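Local coordinates for major pilin backbone protein T-antigen, T13 (Streptococcus pyogenes, PDB 6BBT) that is the Lancefield T antigen used in serotyping and forms the backbone of the pilus on the streptococcal surface, at residues A[58-66]-A[77-85]; A[226-236]-A[258-268]. All blocks are in the same frame, centred on the assembly; numbering follows the deposited sequence.

Contact 1 (A[58-66]-A[77-85]); sequences GLTTKAIVS and NKTSNFNFE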
loop_
_atom_site.group_PDB
_atom_site.type_symbol
_atom_site.label_atom_id
_atom_site.label_comp_id
_atom_site.label_asym_id
_atom_site.label_seq_id
_atom_site.Cartn_x
_atom_site.Cartn_y
_atom_site.Cartn_z
ATOM N N GLY A 58 4.609 -13.704 -28.498
ATOM C CA GLY A 58 4.129 -12.351 -28.798
ATOM C C GLY A 58 3.205 -11.741 -27.749
ATOM O O GLY A 58 2.645 -10.665 -27.978
ATOM N N LEU A 59 3.032 -12.418 -26.612
ATOM C CA LEU A 59 2.162 -11.920 -25.529
ATOM C C LEU A 59 2.998 -11.200 -24.493
ATOM O O LEU A 59 3.936 -11.775 -23.939
ATOM C CB LEU A 59 1.419 -13.070 -24.839
ATOM C CG LEU A 59 0.449 -12.711 -23.697
ATOM C CD1 LEU A 59 -0.756 -11.921 -24.194
ATOM C CD2 LEU A 59 0.009 -13.994 -23.027
ATOM N N THR A 60 2.639 -9.950 -24.215
ATOM C CA THR A 60 3.171 -9.254 -23.051
ATOM C C THR A 60 2.488 -9.871 -21.831
ATOM O O THR A 60 1.263 -9.782 -21.696
ATOM C CB THR A 60 2.903 -7.743 -23.154
ATOM O OG1 THR A 60 3.628 -7.210 -24.276
ATOM C CG2 THR A 60 3.318 -7.014 -21.876
ATOM N N THR A 61 3.268 -10.516 -20.966
ATOM C CA THR A 61 2.727 -11.332 -19.881
ATOM C C THR A 61 2.562 -10.590 -18.535
ATOM O O THR A 61 2.180 -11.208 -17.547
ATOM C CB THR A 61 3.582 -12.595 -19.672
ATOM O OG1 THR A 61 4.928 -12.221 -19.388
ATOM C CG2 THR A 61 3.543 -13.486 -20.927
ATOM N N LYS A 62 2.866 -9.289 -18.520
ATOM C CA LYS A 62 2.740 -8.415 -17.343
ATOM C C LYS A 62 1.860 -7.215 -17.694
ATOM O O LYS A 62 2.005 -6.620 -18.764
ATOM C CB LYS A 62 4.100 -7.883 -16.892
ATOM C CG LYS A 62 5.190 -8.921 -16.678
ATOM C CD LYS A 62 4.896 -9.836 -15.511
ATOM C CE LYS A 62 6.155 -10.592 -15.116
ATOM N NZ LYS A 62 5.933 -11.586 -14.032
ATOM N N ALA A 63 0.935 -6.881 -16.790
ATOM C CA ALA A 63 0.187 -5.633 -16.830
ATOM C C ALA A 63 0.353 -4.935 -15.458
ATOM O O ALA A 63 0.478 -5.602 -14.421
ATOM C CB ALA A 63 -1.268 -5.911 -17.125
ATOM N N ILE A 64 0.403 -3.607 -15.457
ATOM C CA ILE A 64 0.675 -2.869 -14.222
ATOM C C ILE A 64 -0.288 -1.703 -14.043
ATOM O O ILE A 64 -0.763 -1.124 -15.022
ATOM C CB ILE A 64 2.139 -2.349 -14.152
ATOM C CG1 ILE A 64 2.394 -1.246 -15.187
ATOM C CG2 ILE A 64 3.133 -3.489 -14.356
ATOM C CD1 ILE A 64 3.782 -0.631 -15.082
ATOM N N VAL A 65 -0.587 -1.376 -12.787
ATOM C CA VAL A 65 -1.291 -0.130 -12.454
ATOM C C VAL A 65 -0.437 0.526 -11.372
ATOM O O VAL A 65 0.287 -0.161 -10.644
ATOM C CB VAL A 65 -2.752 -0.309 -11.943
ATOM C CG1 VAL A 65 -3.677 -0.870 -13.014
ATOM C CG2 VAL A 65 -2.810 -1.147 -10.675
ATOM N N SER A 66 -0.542 1.846 -11.285
ATOM C CA SER A 66 0.294 2.642 -10.399
ATOM C C SER A 66 -0.576 3.500 -9.538
ATOM O O SER A 66 -1.544 4.081 -10.039
ATOM C CB SER A 66 1.197 3.562 -11.223
ATOM O OG SER A 66 2.048 2.766 -12.008
ATOM N N ASN A 77 -9.590 3.257 -7.872
ATOM C CA ASN A 77 -9.753 2.159 -8.819
ATOM C C ASN A 77 -8.977 2.457 -10.080
ATOM O O ASN A 77 -9.051 3.567 -10.586
ATOM C CB ASN A 77 -11.232 1.939 -9.139
ATOM C CG ASN A 77 -12.045 1.621 -7.903
ATOM O OD1 ASN A 77 -11.619 0.852 -7.051
ATOM N ND2 ASN A 77 -13.203 2.248 -7.774
ATOM N N LYS A 78 -8.208 1.477 -10.557
ATOM C CA LYS A 78 -7.391 1.627 -11.748
ATOM C C LYS A 78 -7.725 0.482 -12.702
ATOM O O LYS A 78 -8.255 -0.544 -12.281
ATOM C CB LYS A 78 -5.909 1.510 -11.439
ATOM C CG LYS A 78 -5.369 2.381 -10.350
ATOM C CD LYS A 78 -5.157 3.787 -10.800
ATOM C CE LYS A 78 -4.683 4.581 -9.609
ATOM N NZ LYS A 78 -4.258 5.937 -9.976
ATOM N N THR A 79 -7.384 0.658 -13.968
ATOM C CA THR A 79 -7.594 -0.385 -14.973
ATOM C C THR A 79 -6.363 -0.609 -15.815
ATOM O O THR A 79 -5.583 0.305 -16.058
ATOM C CB THR A 79 -8.780 -0.046 -15.897
ATOM O OG1 THR A 79 -8.454 1.109 -16.677
ATOM C CG2 THR A 79 -10.029 0.231 -15.088
ATOM N N SER A 80 -6.174 -1.850 -16.234
ATOM C CA SER A 80 -5.174 -2.190 -17.227
ATOM C C SER A 80 -5.765 -3.282 -18.114
ATOM O O SER A 80 -6.977 -3.565 -18.055
ATOM C CB SER A 80 -3.883 -2.668 -16.543
ATOM O OG SER A 80 -2.828 -2.748 -17.488
ATOM N N ASN A 81 -4.936 -3.900 -18.940
ATOM C CA ASN A 81 -5.407 -5.034 -19.731
ATOM C C ASN A 81 -4.271 -5.926 -20.183
ATOM O O ASN A 81 -3.107 -5.571 -20.074
ATOM C CB ASN A 81 -6.230 -4.545 -20.936
ATOM C CG ASN A 81 -5.398 -3.785 -21.939
ATOM O OD1 ASN A 81 -4.706 -4.377 -22.763
ATOM N ND2 ASN A 81 -5.452 -2.466 -21.872
ATOM N N PHE A 82 -4.631 -7.108 -20.659
ATOM C CA PHE A 82 -3.731 -7.928 -21.444
ATOM C C PHE A 82 -4.252 -7.922 -22.863
ATOM O O PHE A 82 -5.462 -7.880 -23.095
ATOM C CB PHE A 82 -3.706 -9.339 -20.914
ATOM C CG PHE A 82 -3.068 -9.468 -19.580
ATOM C CD1 PHE A 82 -1.684 -9.498 -19.461
ATOM C CD2 PHE A 82 -3.846 -9.598 -18.441
ATOM C CE1 PHE A 82 -1.091 -9.654 -18.223
ATOM C CE2 PHE A 82 -3.263 -9.753 -17.203
ATOM C CZ PHE A 82 -1.884 -9.782 -17.094
ATOM N N ASN A 83 -3.333 -7.968 -23.816
ATOM C CA ASN A 83 -3.700 -7.876 -25.202
ATOM C C ASN A 83 -3.305 -9.146 -25.942
ATOM O O ASN A 83 -2.117 -9.454 -26.059
ATOM C CB ASN A 83 -3.039 -6.661 -25.812
ATOM C CG ASN A 83 -3.472 -6.427 -27.234
ATOM O OD1 ASN A 83 -4.471 -6.985 -27.695
ATOM N ND2 ASN A 83 -2.710 -5.614 -27.947
ATOM N N PHE A 84 -4.313 -9.873 -26.426
ATOM C CA PHE A 84 -4.098 -11.105 -27.184
ATOM C C PHE A 84 -3.978 -10.888 -28.700
ATOM O O PHE A 84 -3.545 -11.803 -29.409
ATOM C CB PHE A 84 -5.198 -12.125 -26.870
ATOM C CG PHE A 84 -5.221 -12.546 -25.431
ATOM C CD1 PHE A 84 -4.270 -13.433 -24.946
ATOM C CD2 PHE A 84 -6.176 -12.039 -24.556
ATOM C CE1 PHE A 84 -4.270 -13.816 -23.616
ATOM C CE2 PHE A 84 -6.183 -12.421 -23.230
ATOM C CZ PHE A 84 -5.229 -13.306 -22.756
ATOM N N GLU A 85 -4.346 -9.695 -29.185
ATOM C CA GLU A 85 -4.133 -9.290 -30.588
ATOM C C GLU A 85 -2.733 -9.602 -31.105
ATOM O O GLU A 85 -2.579 -9.969 -32.267
ATOM C CB GLU A 85 -4.389 -7.779 -30.746
ATOM C CG GLU A 85 -4.087 -7.151 -32.108
ATOM C CD GLU A 85 -5.091 -7.539 -33.175
ATOM O OE1 GLU A 85 -5.757 -6.633 -33.722
ATOM O OE2 GLU A 85 -5.230 -8.747 -33.468
HETATM O O HOH W 1 -0.637 -7.998 -22.909
HETATM O O HOH W 2 0.648 -8.582 -25.432
HETATM O O HOH W 3 -0.224 -6.127 -20.702
HETATM O O HOH W 4 0.459 -2.272 -18.187
#

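Contact 2 (A[226-236]-A[258-268]); sequences LPIGISYKLTE and YVLGNLQKTDE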
loop_
_atom_site.group_PDB
_atom_site.type_symbol
_atom_site.label_atom_id
_atom_site.label_comp_id
_atom_site.label_asym_id
_atom_site.label_seq_id
_atom_site.Cartn_x
_atom_site.Cartn_y
_atom_site.Cartn_z
ATOM N N LEU A 226 -0.699 7.438 10.610
ATOM C CA LEU A 226 0.674 7.581 10.197
ATOM C C LEU A 226 1.037 6.483 9.177
ATOM O O LEU A 226 0.697 5.324 9.396
ATOM C CB LEU A 226 1.566 7.470 11.433
ATOM C CG LEU A 226 3.045 7.796 11.311
ATOM C CD1 LEU A 226 3.327 9.228 10.886
ATOM C CD2 LEU A 226 3.706 7.529 12.642
ATOM N N PRO A 227 1.721 6.843 8.070
ATOM C CA PRO A 227 2.134 5.829 7.117
ATOM C C PRO A 227 3.098 4.813 7.727
ATOM O O PRO A 227 3.921 5.166 8.585
ATOM C CB PRO A 227 2.819 6.624 6.000
ATOM C CG PRO A 227 2.277 7.987 6.110
ATOM C CD PRO A 227 2.022 8.202 7.576
ATOM N N ILE A 228 2.935 3.556 7.316
ATOM C CA ILE A 228 3.782 2.456 7.763
ATOM C C ILE A 228 5.032 2.411 6.904
ATOM O O ILE A 228 4.962 2.537 5.687
ATOM C CB ILE A 228 3.025 1.116 7.746
ATOM C CG1 ILE A 228 2.031 1.123 8.900
ATOM C CG2 ILE A 228 4.004 -0.072 7.888
ATOM C CD1 ILE A 228 1.034 0.004 8.884
ATOM N N GLY A 229 6.180 2.264 7.554
ATOM C CA GLY A 229 7.442 2.136 6.842
ATOM C C GLY A 229 8.212 3.427 6.648
ATOM O O GLY A 229 9.281 3.399 6.047
ATOM N N ILE A 230 7.703 4.568 7.121
ATOM C CA ILE A 230 8.510 5.788 7.062
ATOM C C ILE A 230 9.360 5.875 8.307
ATOM O O ILE A 230 9.071 5.226 9.298
ATOM C CB ILE A 230 7.690 7.081 6.860
ATOM C CG1 ILE A 230 6.692 7.339 7.987
ATOM C CG2 ILE A 230 6.997 7.029 5.507
ATOM C CD1 ILE A 230 6.178 8.770 7.957
ATOM N N SER A 231 10.405 6.672 8.253
ATOM C CA SER A 231 11.262 6.870 9.393
ATOM C C SER A 231 11.038 8.275 9.936
ATOM O O SER A 231 10.731 9.199 9.179
ATOM C CB SER A 231 12.709 6.659 9.014
ATOM O OG SER A 231 12.943 5.305 8.703
ATOM N N TYR A 232 11.159 8.420 11.247
ATOM C CA TYR A 232 11.057 9.720 11.898
ATOM C C TYR A 232 12.167 9.913 12.917
ATOM O O TYR A 232 12.752 8.949 13.394
ATOM C CB TYR A 232 9.701 9.891 12.591
ATOM C CG TYR A 232 9.423 8.921 13.719
ATOM C CD1 TYR A 232 9.846 9.187 15.023
ATOM C CD2 TYR A 232 8.734 7.726 13.486
ATOM C CE1 TYR A 232 9.587 8.300 16.064
ATOM C CE2 TYR A 232 8.473 6.837 14.517
ATOM C CZ TYR A 232 8.906 7.125 15.799
ATOM O OH TYR A 232 8.639 6.246 16.828
ATOM N N LYS A 233 12.448 11.165 13.252
ATOM C CA LYS A 233 13.266 11.434 14.405
ATOM C C LYS A 233 12.677 12.564 15.240
ATOM O O LYS A 233 12.099 13.523 14.709
ATOM C CB LYS A 233 14.719 11.678 14.033
ATOM C CG LYS A 233 14.986 12.912 13.245
ATOM C CD LYS A 233 16.486 13.176 13.120
ATOM C CE LYS A 233 17.146 12.253 12.113
ATOM N NZ LYS A 233 18.385 12.872 11.545
ATOM N N LEU A 234 12.793 12.394 16.551
ATOM C CA LEU A 234 12.269 13.339 17.527
ATOM C C LEU A 234 13.438 13.846 18.341
ATOM O O LEU A 234 14.263 13.065 18.789
ATOM C CB LEU A 234 11.261 12.658 18.446
ATOM C CG LEU A 234 10.637 13.542 19.539
ATOM C CD1 LEU A 234 9.763 14.629 18.928
ATOM C CD2 LEU A 234 9.856 12.685 20.527
ATOM N N THR A 235 13.518 15.156 18.514
ATOM C CA THR A 235 14.483 15.749 19.427
ATOM C C THR A 235 13.764 16.694 20.374
ATOM O O THR A 235 12.622 17.093 20.122
ATOM C CB THR A 235 15.558 16.539 18.673
ATOM O OG1 THR A 235 14.930 17.551 17.899
ATOM C CG2 THR A 235 16.345 15.660 17.752
ATOM N N GLU A 236 14.429 17.022 21.473
ATOM C CA GLU A 236 13.949 18.034 22.411
ATOM C C GLU A 236 15.086 18.997 22.634
ATOM O O GLU A 236 16.200 18.580 22.884
ATOM C CB GLU A 236 13.523 17.413 23.755
ATOM C CG GLU A 236 12.758 18.378 24.682
ATOM C CD GLU A 236 12.663 17.887 26.126
ATOM O OE1 GLU A 236 11.640 17.272 26.488
ATOM O OE2 GLU A 236 13.612 18.117 26.905
ATOM N N TYR A 258 14.476 5.018 23.695
ATOM C CA TYR A 258 14.582 5.767 22.457
ATOM C C TYR A 258 15.568 6.896 22.723
ATOM O O TYR A 258 15.371 7.696 23.643
ATOM C CB TYR A 258 13.210 6.308 21.991
ATOM C CG TYR A 258 13.368 7.228 20.809
ATOM C CD1 TYR A 258 13.783 6.728 19.566
ATOM C CD2 TYR A 258 13.194 8.598 20.936
ATOM C CE1 TYR A 258 14.005 7.577 18.486
ATOM C CE2 TYR A 258 13.381 9.455 19.854
ATOM C CZ TYR A 258 13.792 8.945 18.633
ATOM O OH TYR A 258 14.023 9.801 17.577
ATOM N N VAL A 259 16.639 6.943 21.931
ATOM C CA VAL A 259 17.618 8.012 21.993
ATOM C C VAL A 259 17.161 9.137 21.070
ATOM O O VAL A 259 17.095 8.959 19.846
ATOM C CB VAL A 259 19.004 7.531 21.514
ATOM C CG1 VAL A 259 20.003 8.691 21.459
ATOM C CG2 VAL A 259 19.500 6.418 22.428
ATOM N N LEU A 260 16.902 10.304 21.656
ATOM C CA LEU A 260 16.383 11.445 20.928
ATOM C C LEU A 260 17.390 11.842 19.872
ATOM O O LEU A 260 18.578 11.887 20.158
ATOM C CB LEU A 260 16.124 12.622 21.887
ATOM C CG LEU A 260 14.999 12.479 22.916
ATOM C CD1 LEU A 260 14.968 13.699 23.821
ATOM C CD2 LEU A 260 13.661 12.329 22.246
ATOM N N GLY A 261 16.915 12.105 18.658
ATOM C CA GLY A 261 17.785 12.355 17.487
ATOM C C GLY A 261 18.028 11.158 16.572
ATOM O O GLY A 261 18.533 11.333 15.457
ATOM N N ASN A 262 17.667 9.958 17.023
ATOM C CA ASN A 262 17.821 8.736 16.228
ATOM C C ASN A 262 16.623 8.487 15.318
ATOM O O ASN A 262 15.506 8.767 15.695
ATOM C CB ASN A 262 18.002 7.490 17.120
ATOM C CG ASN A 262 19.424 7.332 17.654
ATOM O OD1 ASN A 262 19.968 6.242 17.613
ATOM N ND2 ASN A 262 20.010 8.393 18.177
ATOM N N LEU A 263 16.872 7.933 14.135
ATOM C CA LEU A 263 15.803 7.510 13.233
ATOM C C LEU A 263 15.107 6.300 13.776
ATOM O O LEU A 263 15.761 5.366 14.210
ATOM C CB LEU A 263 16.318 7.152 11.841
ATOM C CG LEU A 263 16.472 8.271 10.816
ATOM C CD1 LEU A 263 16.876 7.634 9.489
ATOM C CD2 LEU A 263 15.208 9.106 10.661
ATOM N N GLN A 264 13.776 6.324 13.739
ATOM C CA GLN A 264 12.957 5.185 14.094
ATOM C C GLN A 264 12.009 4.920 12.920
ATOM O O GLN A 264 11.423 5.846 12.390
ATOM C CB GLN A 264 12.165 5.505 15.363
ATOM C CG GLN A 264 11.193 4.436 15.828
ATOM C CD GLN A 264 11.871 3.126 16.198
ATOM O OE1 GLN A 264 12.984 3.115 16.722
ATOM N NE2 GLN A 264 11.196 2.024 15.933
ATOM N N LYS A 265 11.876 3.657 12.524
ATOM C CA LYS A 265 10.997 3.293 11.416
ATOM C C LYS A 265 9.616 2.914 11.947
ATOM O O LYS A 265 9.522 2.180 12.936
ATOM C CB LYS A 265 11.594 2.129 10.639
ATOM C CG LYS A 265 10.807 1.809 9.380
ATOM C CD LYS A 265 11.381 0.642 8.584
ATOM C CE LYS A 265 12.175 1.127 7.386
ATOM N NZ LYS A 265 12.606 -0.007 6.520
ATOM N N THR A 266 8.552 3.384 11.292
ATOM C CA THR A 266 7.201 3.011 11.689
ATOM C C THR A 266 6.887 1.625 11.130
ATOM O O THR A 266 7.334 1.278 10.040
ATOM C CB THR A 266 6.122 4.002 11.174
ATOM O OG1 THR A 266 6.009 3.914 9.753
ATOM C CG2 THR A 266 6.454 5.447 11.575
ATOM N N ASP A 267 6.104 0.862 11.874
ATOM C CA ASP A 267 5.633 -0.459 11.432
ATOM C C ASP A 267 4.194 -0.648 11.912
ATOM O O ASP A 267 3.528 0.339 12.222
ATOM C CB ASP A 267 6.604 -1.560 11.899
ATOM C CG ASP A 267 6.703 -1.671 13.409
ATOM O OD1 ASP A 267 5.730 -1.366 14.142
ATOM O OD2 ASP A 267 7.790 -2.071 13.880
ATOM N N GLU A 268 3.715 -1.883 12.028
ATOM C CA GLU A 268 2.283 -2.111 12.219
ATOM C C GLU A 268 1.814 -1.858 13.653
ATOM O O GLU A 268 0.639 -1.585 13.877
ATOM C CB GLU A 268 1.872 -3.514 11.742
ATOM C CG GLU A 268 2.527 -3.934 10.418
ATOM C CD GLU A 268 1.555 -4.381 9.338
ATOM O OE1 GLU A 268 0.530 -5.031 9.653
ATOM O OE2 GLU A 268 1.839 -4.084 8.153
#

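Contact 1 (A[58-66]-A[77-85])
Phe82 lays one face of its ring against Ala63, whose CB makes a CH-pi contact, 4.1 Å from the ring centroid and offset toward the rim. With CG anti to the carbonyl carbon (chi1 -69°), the ring is brought against residues 60-63, and Thr60 O lies at its edge, near its plane, 3.7 Å from Phe82 CD1. Farther along, CD1 of Leu59 reaches the Phe84 ring obliquely, 3.9 Å from Phe84 CD1, the two side chains lying side by side and pointing the same way. At the other end Val65 meets the foot of Lys78, Val65 CG1 against Lys78 CB at 3.6 Å. The lysine chain bends at chi2 (-78°), which carries it past Ser66 O, while its ammonium forms a salt bridge with Asp71. Strands 62-66 and 77-83 run antiparallel, 168° between their directions, but their axes are 6.5 Å apart, and no clear direct hydrogen bond joins them. Waters fill the seam instead. The two strands belong to different sheets: 58-66 bonds to strand 29-37, 77-85 to strand 10-17, with Phe82 also touching Ile13 and Ile35. The contact thus joins sheet edges within the Spy0128-like domain, apolar where Phe82, Ala63, Leu59 and Phe84 pack, charged at the Lys78 end. Two waters, one between Thr60 O and Asn83 N, one between Thr60 N and Asn83 O, replace direct N-H to C=O bonds; a third supplies the protons that two carbonyls, Lys62 O and Asn81 O, could not give each other.

Contact 2 (A[226-236]-A[258-268])
Tyr258 starts the contact with its hydroxyl against strand 231-236: Tyr258 OH accepts from Leu234 N at 3.0 Å, nearly straight at 174°, and donates to Asn262 O, taking the place of a backbone acceptor for Leu234 N beside the turn. Val259 to Asn262 form a type II turn; within it Leu260 lies beside Leu234, pointing the same way, and Gly261 N bonds to Leu234 O. Leu263 follows, its CD2 near Ser231 CB at 3.9 Å. Gln264 forms the antiparallel hydrogen-bonded pair with Tyr232, Gln264 N to Tyr232 O and Tyr232 N to Gln264 O, both 2.8 Å. Its CB lies over one face of the Tyr232 ring, 4.0 Å from the centroid, and with CG anti to the backbone N (chi1 177°) the chain runs alongside the phenol, Gln264 CG coming 3.3 Å from Tyr232 OH, which bonds to Asp271. Lys265 forms the adjacent non-hydrogen-bonded pair with Ser231, their side chains on the face away from that ring. Thr266 is gripped by the bend at 227-230: OG1 donates to Pro227 O at 2.7 Å, on a lone pair, and accepts weak bonds from Gly229 N and Ile230 N. Thr266 N bonds to Ile230 O almost straight, and Gly229 N also bonds to Thr266 O. Thr266 CG2 meets Leu226 CD2 at 3.6 Å and the Tyr232 ring edge. Residues 264-265 form an outermost strand of an antiparallel four-stranded sheet; strand 231-236 also pairs with 176-183, while Tyr232 and Leu234 reach strand 148-166, and Tyr258 and Gln264 touch Leu248 of strand 242-250.

Overall arrangement
Contacts 1 and 2 lie on opposite sides of the chain's centre, their centres about 38 Å apart and their nearest atoms about 16 Å, contact 1 in the Spy0128-like isopeptide domain and contact 2 in the DUF7601 region that follows. Both are partly buried, mixing buried and exposed residues. They differ in how neighbouring chains meet. Contact 1 joins strands of separate sheets through aromatic packing and bridging water, whereas contact 2 adds a short edge strand to its sheet by direct backbone bonds, extended by tyrosine and threonine hydroxyls, and buries nearly twice the area. Strands 77-83 and 220-227 belong to one branched sheet, 77-83 joined by way of strand 10-17, and 220-227 directly, to the long strand 148-166.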